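Local atomic coordinates of D-glycerate 2-kinase (Thermotoga maritima, PDB entry 2B8N), a protein that catalyses the ATP-dependent phosphorylation of D-glycerate to 2-phosphoglycerate, with magnesium as cofactor, in the degradation of serine by way of 3-hydroxypyruvate. Residues Y98-P103 against I110-R115; R115-V120 against S178-G183. All blocks are in the same frame, centred on the assembly; numbering follows the deposited sequence.

Helix 107-120 takes part in both contacts, which follow each other along the chain; Arg115 belongs to both ranges but makes contact only in the first. Contact 1 sets the middle of the helix against strand 96-100, an outermost strand of the six-stranded parallel sheet, only a few residues earlier in sequence. Contact 2 sets its C-terminal part, 115-120, against the loop between helices 167-175 and 184-189, some sixty residues later. Their centres lie 12 Å apart, and Thr113 CG2 meets Val180 CG1 at 3.9 Å, joining the two. The helix thus stands between the sheet and a more distant loop, tying local and long-range parts of one α/β domain together.

Contact 1 (Y98-P103 against I110-R115); sequences YEAGHP and IKTTRR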
loop_
_atom_site.group_PDB
_atom_site.type_symbol
_atom_site.label_atom_id
_atom_site.label_comp_id
_atom_site.label_asym_id
_atom_site.label_seq_id
_atom_site.Cartn_x
_atom_site.Cartn_y
_atom_site.Cartn_z
ATOM N N TYR A 98 -18.819 9.657 -1.203
ATOM C CA TYR A 98 -19.235 8.494 -1.958
ATOM C C TYR A 98 -18.421 7.203 -1.660
ATOM O O TYR A 98 -17.264 7.244 -1.227
ATOM C CB TYR A 98 -19.119 8.828 -3.439
ATOM C CG TYR A 98 -19.922 10.039 -3.886
ATOM C CD1 TYR A 98 -21.277 10.152 -3.588
ATOM C CD2 TYR A 98 -19.336 11.039 -4.659
ATOM C CE1 TYR A 98 -22.028 11.247 -4.026
ATOM C CE2 TYR A 98 -20.071 12.154 -5.097
ATOM C CZ TYR A 98 -21.424 12.254 -4.783
ATOM O OH TYR A 98 -22.163 13.343 -5.221
ATOM N N GLU A 99 -19.051 6.062 -1.899
ATOM C CA GLU A 99 -18.386 4.776 -1.790
ATOM C C GLU A 99 -18.695 3.950 -3.032
ATOM O O GLU A 99 -19.728 4.145 -3.664
ATOM C CB GLU A 99 -18.828 4.041 -0.511
ATOM C CG GLU A 99 -18.763 4.909 0.753
ATOM C CD GLU A 99 -18.982 4.132 2.040
ATOM O OE1 GLU A 99 -19.544 3.035 1.956
ATOM O OE2 GLU A 99 -18.597 4.600 3.137
ATOM N N ALA A 100 -17.787 3.039 -3.381
ATOM C CA ALA A 100 -17.893 2.274 -4.629
ATOM C C ALA A 100 -17.140 0.953 -4.569
ATOM O O ALA A 100 -16.504 0.623 -3.549
ATOM C CB ALA A 100 -17.393 3.102 -5.789
ATOM N N GLY A 101 -17.225 0.209 -5.678
ATOM C CA GLY A 101 -16.706 -1.157 -5.776
ATOM C C GLY A 101 -15.196 -1.327 -5.621
ATOM O O GLY A 101 -14.399 -0.611 -6.237
ATOM N N HIS A 102 -14.815 -2.288 -4.776
ATOM C CA HIS A 102 -13.425 -2.696 -4.595
ATOM C C HIS A 102 -13.418 -4.084 -3.960
ATOM O O HIS A 102 -14.221 -4.346 -3.058
ATOM C CB HIS A 102 -12.710 -1.692 -3.686
ATOM C CG HIS A 102 -11.278 -2.038 -3.380
ATOM N ND1 HIS A 102 -10.909 -2.780 -2.271
ATOM C CD2 HIS A 102 -10.126 -1.733 -4.025
ATOM C CE1 HIS A 102 -9.595 -2.927 -2.258
ATOM N NE2 HIS A 102 -9.097 -2.306 -3.312
ATOM N N PRO A 103 -12.518 -4.980 -4.410
ATOM C CA PRO A 103 -11.450 -4.845 -5.404
ATOM C C PRO A 103 -11.854 -4.796 -6.869
ATOM O O PRO A 103 -10.966 -4.715 -7.712
ATOM C CB PRO A 103 -10.610 -6.101 -5.162
ATOM C CG PRO A 103 -11.565 -7.099 -4.683
ATOM C CD PRO A 103 -12.521 -6.330 -3.821
ATOM N N ILE A 110 -18.548 3.898 -11.755
ATOM C CA ILE A 110 -18.945 4.672 -12.944
ATOM C C ILE A 110 -19.669 5.978 -12.592
ATOM O O ILE A 110 -19.332 7.055 -13.109
ATOM C CB ILE A 110 -19.863 3.828 -13.861
ATOM C CG1 ILE A 110 -19.052 2.713 -14.504
ATOM C CG2 ILE A 110 -20.494 4.684 -14.949
ATOM C CD1 ILE A 110 -19.901 1.644 -15.108
ATOM N N LYS A 111 -20.687 5.864 -11.747
ATOM C CA LYS A 111 -21.438 7.023 -11.325
ATOM C C LYS A 111 -20.510 8.087 -10.677
ATOM O O LYS A 111 -20.506 9.281 -11.069
ATOM C CB LYS A 111 -22.548 6.601 -10.357
ATOM C CG LYS A 111 -23.848 6.120 -11.055
ATOM C CD LYS A 111 -24.583 5.045 -10.245
ATOM C CE LYS A 111 -26.031 4.883 -10.644
ATOM N NZ LYS A 111 -26.936 5.384 -9.577
ATOM N N THR A 112 -19.719 7.657 -9.695
ATOM C CA THR A 112 -18.939 8.608 -8.914
ATOM C C THR A 112 -17.796 9.220 -9.717
ATOM O O THR A 112 -17.493 10.400 -9.561
ATOM C CB THR A 112 -18.420 8.015 -7.610
ATOM O OG1 THR A 112 -17.614 6.859 -7.886
ATOM C CG2 THR A 112 -19.607 7.664 -6.704
ATOM N N THR A 113 -17.161 8.413 -10.560
ATOM C CA THR A 113 -16.102 8.884 -11.446
ATOM C C THR A 113 -16.651 9.900 -12.450
ATOM O O THR A 113 -16.047 10.936 -12.689
ATOM C CB THR A 113 -15.450 7.702 -12.215
ATOM O OG1 THR A 113 -14.816 6.814 -11.285
ATOM C CG2 THR A 113 -14.397 8.203 -13.211
ATOM N N ARG A 114 -17.791 9.588 -13.040
ATOM C CA ARG A 114 -18.450 10.521 -13.922
ATOM C C ARG A 114 -18.676 11.866 -13.210
ATOM O O ARG A 114 -18.473 12.926 -13.804
ATOM C CB ARG A 114 -19.743 9.898 -14.454
ATOM C CG ARG A 114 -20.665 10.818 -15.191
ATOM C CD ARG A 114 -21.798 9.985 -15.786
ATOM N NE ARG A 114 -21.295 9.191 -16.914
ATOM C CZ ARG A 114 -21.616 7.926 -17.203
ATOM N NH1 ARG A 114 -22.462 7.229 -16.442
ATOM N NH2 ARG A 114 -21.069 7.350 -18.280
ATOM N N ARG A 115 -19.059 11.822 -11.938
ATOM C CA ARG A 115 -19.284 13.053 -11.149
ATOM C C ARG A 115 -17.980 13.816 -10.909
ATOM O O ARG A 115 -17.959 15.041 -10.990
ATOM C CB ARG A 115 -19.962 12.735 -9.802
ATOM C CG ARG A 115 -20.095 13.897 -8.831
ATOM C CD ARG A 115 -20.731 15.098 -9.483
ATOM N NE ARG A 115 -21.222 16.079 -8.513
ATOM C CZ ARG A 115 -21.766 17.244 -8.852
ATOM N NH1 ARG A 115 -21.904 17.560 -10.127
ATOM N NH2 ARG A 115 -22.203 18.082 -7.920
#
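Tyr98 and Thr112 slide past each other in opposite directions, and the approach begins at Tyr98 CB, 3.5 Å from Thr112 CG2. Thr112 CG2 then meets Tyr98 CG at 3.7 Å and CD2 at 4.0 Å, coming in obliquely. With chi1 at -57°, the ring leans to the backbone N side and runs on past the threonine to the next turn of the helix. There Tyr98 CE2 comes 4.1 Å from Arg115 CG, and the hydroxyl at the tip is hydrogen-bonded to Glu96 OE1, which also forms a salt bridge with Arg115 NE. Tyrosine suits the place because its ring packs on the helix while its hydroxyl reaches Glu96. Helix 107-120 is the crossover of a beta-alpha-beta unit, leading from edge strand 96-100 to the parallel strand 128-133; strand 98-100 and helix 110-115 run at 134° to each other, their axes approaching to 8.7 Å. Threonine's two branches divide the work: CG2 serves the ring, while OG1 is hydrogen-bonded to Asn108 O, one turn earlier. Small Ala100 lets the helix come near, its CB 4.3 Å from Thr112 OG1. Replacing Tyr98 by an alanine is likely to leave Thr112 CG2 and Arg115 CG without the ring beside them, and Glu96 without its hydroxyl partner. The ring and guanidinium planes stand 64° apart, and the two side chains meet obliquely.

Contact 2 (R115-V120 against S178-G183); sequences RVLELV and SQVKGG
An ST turn, extended by Lys181 N to an ST motif, shapes the loop that leads from helix 167-175 to helix 184-189, and this loop packs against the last turns of helix 107-120 in the α/β domain. Ser178 OG accepts nearly straight hydrogen bonds from two backbone amides, Val180 N and Lys181 N, each at 3.1 Å, and it is also hydrogen-bonded to Glu142. Serine suits the place because one short hydroxyl can gather successive N-H groups and fold the backbone tightly. The turn presents Gln179 and Val180 to the helix, and the loop ends at Gly183, the N-cap position of helix 184-189. Leucine fits opposite, since its forked end reaches from the helix to both: Leu117 CD1 lies 4.2 Å from Gln179 OE1, a plain contact of a methyl with an amide oxygen. The glutamine's amide is anchored elsewhere, NE2 hydrogen-bonding to the carbonyl of Pro144. Beta-branched Val180 sets CG1 against the leucine, with chi1 at -59° placing it beside the backbone N. The two side chains meet at an angle, Val180 CG1 touching Leu117 CD2 at 4.0 Å and CD1 at 4.1 Å.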
loop_
_atom_site.group_PDB
_atom_site.type_symbol
_atom_site.label_atom_id
_atom_site.label_comp_id
_atom_site.label_asym_id
_atom_site.label_seq_id
_atom_site.Cartn_x
_atom_site.Cartn_y
_atom_site.Cartn_z
ATOM N N ARG A 115 -19.059 11.822 -11.938
ATOM C CA ARG A 115 -19.284 13.053 -11.149
ATOM C C ARG A 115 -17.980 13.816 -10.909
ATOM O O ARG A 115 -17.959 15.041 -10.990
ATOM C CB ARG A 115 -19.962 12.735 -9.802
ATOM C CG ARG A 115 -20.095 13.897 -8.831
ATOM C CD ARG A 115 -20.731 15.098 -9.483
ATOM N NE ARG A 115 -21.222 16.079 -8.513
ATOM C CZ ARG A 115 -21.766 17.244 -8.852
ATOM N NH1 ARG A 115 -21.904 17.560 -10.127
ATOM N NH2 ARG A 115 -22.203 18.082 -7.920
ATOM N N VAL A 116 -16.896 13.098 -10.616
ATOM C CA VAL A 116 -15.586 13.734 -10.457
ATOM C C VAL A 116 -15.181 14.527 -11.719
ATOM O O VAL A 116 -14.570 15.603 -11.614
ATOM C CB VAL A 116 -14.457 12.710 -10.134
ATOM C CG1 VAL A 116 -13.105 13.400 -10.127
ATOM C CG2 VAL A 116 -14.700 12.015 -8.801
ATOM N N LEU A 117 -15.507 13.993 -12.900
ATOM C CA LEU A 117 -15.132 14.645 -14.170
ATOM C C LEU A 117 -16.010 15.869 -14.427
ATOM O O LEU A 117 -15.587 16.794 -15.128
ATOM C CB LEU A 117 -15.177 13.658 -15.363
ATOM C CG LEU A 117 -14.133 12.510 -15.376
ATOM C CD1 LEU A 117 -14.341 11.561 -16.534
ATOM C CD2 LEU A 117 -12.696 12.989 -15.414
ATOM N N GLU A 118 -17.222 15.881 -13.859
ATOM C CA GLU A 118 -18.073 17.079 -13.910
ATOM C C GLU A 118 -17.462 18.164 -13.052
ATOM O O GLU A 118 -17.435 19.323 -13.441
ATOM C CB GLU A 118 -19.500 16.785 -13.450
ATOM C CG GLU A 118 -20.178 15.771 -14.345
ATOM C CD GLU A 118 -21.533 16.240 -14.797
ATOM O OE1 GLU A 118 -21.604 17.360 -15.363
ATOM O OE2 GLU A 118 -22.516 15.490 -14.576
ATOM N N LEU A 119 -16.934 17.780 -11.901
ATOM C CA LEU A 119 -16.288 18.742 -11.033
ATOM C C LEU A 119 -14.991 19.325 -11.619
ATOM O O LEU A 119 -14.646 20.452 -11.274
ATOM C CB LEU A 119 -16.006 18.167 -9.647
ATOM C CG LEU A 119 -17.223 17.660 -8.875
ATOM C CD1 LEU A 119 -16.891 17.452 -7.376
ATOM C CD2 LEU A 119 -18.430 18.581 -9.025
ATOM N N VAL A 120 -14.287 18.620 -12.509
ATOM C CA VAL A 120 -12.980 19.118 -12.970
ATOM C C VAL A 120 -12.963 19.676 -14.400
ATOM O O VAL A 120 -11.991 20.318 -14.798
ATOM C CB VAL A 120 -11.841 18.081 -12.783
ATOM C CG1 VAL A 120 -11.651 17.743 -11.326
ATOM C CG2 VAL A 120 -12.098 16.823 -13.553
ATOM N N SER A 178 -9.898 3.574 -20.921
ATOM C CA SER A 178 -10.357 4.367 -19.776
ATOM C C SER A 178 -10.357 5.878 -20.007
ATOM O O SER A 178 -9.550 6.399 -20.739
ATOM C CB SER A 178 -9.469 4.043 -18.579
ATOM O OG SER A 178 -9.791 4.839 -17.465
ATOM N N GLN A 179 -11.280 6.580 -19.364
ATOM C CA GLN A 179 -11.351 8.031 -19.470
ATOM C C GLN A 179 -10.478 8.728 -18.403
ATOM O O GLN A 179 -10.314 9.951 -18.441
ATOM C CB GLN A 179 -12.804 8.515 -19.335
ATOM C CG GLN A 179 -13.706 8.105 -20.489
ATOM C CD GLN A 179 -15.070 8.813 -20.498
ATOM O OE1 GLN A 179 -15.167 10.034 -20.383
ATOM N NE2 GLN A 179 -16.124 8.039 -20.666
ATOM N N VAL A 180 -9.924 7.967 -17.449
ATOM C CA VAL A 180 -9.172 8.575 -16.342
ATOM C C VAL A 180 -7.768 8.031 -16.124
ATOM O O VAL A 180 -6.888 8.769 -15.652
ATOM C CB VAL A 180 -9.958 8.546 -14.991
ATOM C CG1 VAL A 180 -11.235 9.278 -15.137
ATOM C CG2 VAL A 180 -10.224 7.153 -14.534
ATOM N N LYS A 181 -7.551 6.758 -16.451
ATOM C CA LYS A 181 -6.221 6.151 -16.299
ATOM C C LYS A 181 -5.303 6.700 -17.395
ATOM O O LYS A 181 -5.745 7.410 -18.313
ATOM C CB LYS A 181 -6.277 4.623 -16.452
ATOM C CG LYS A 181 -7.412 3.900 -15.735
ATOM C CD LYS A 181 -6.977 3.264 -14.458
ATOM C CE LYS A 181 -8.125 2.614 -13.715
ATOM N NZ LYS A 181 -8.336 1.284 -14.320
ATOM N N GLY A 182 -4.028 6.345 -17.315
ATOM C CA GLY A 182 -3.078 6.684 -18.375
ATOM C C GLY A 182 -2.934 8.169 -18.613
ATOM O O GLY A 182 -2.727 8.591 -19.761
ATOM N N GLY A 183 -3.054 8.955 -17.539
ATOM C CA GLY A 183 -2.859 10.411 -17.600
ATOM C C GLY A 183 -4.085 11.205 -18.040
ATOM O O GLY A 183 -4.052 12.429 -18.113
#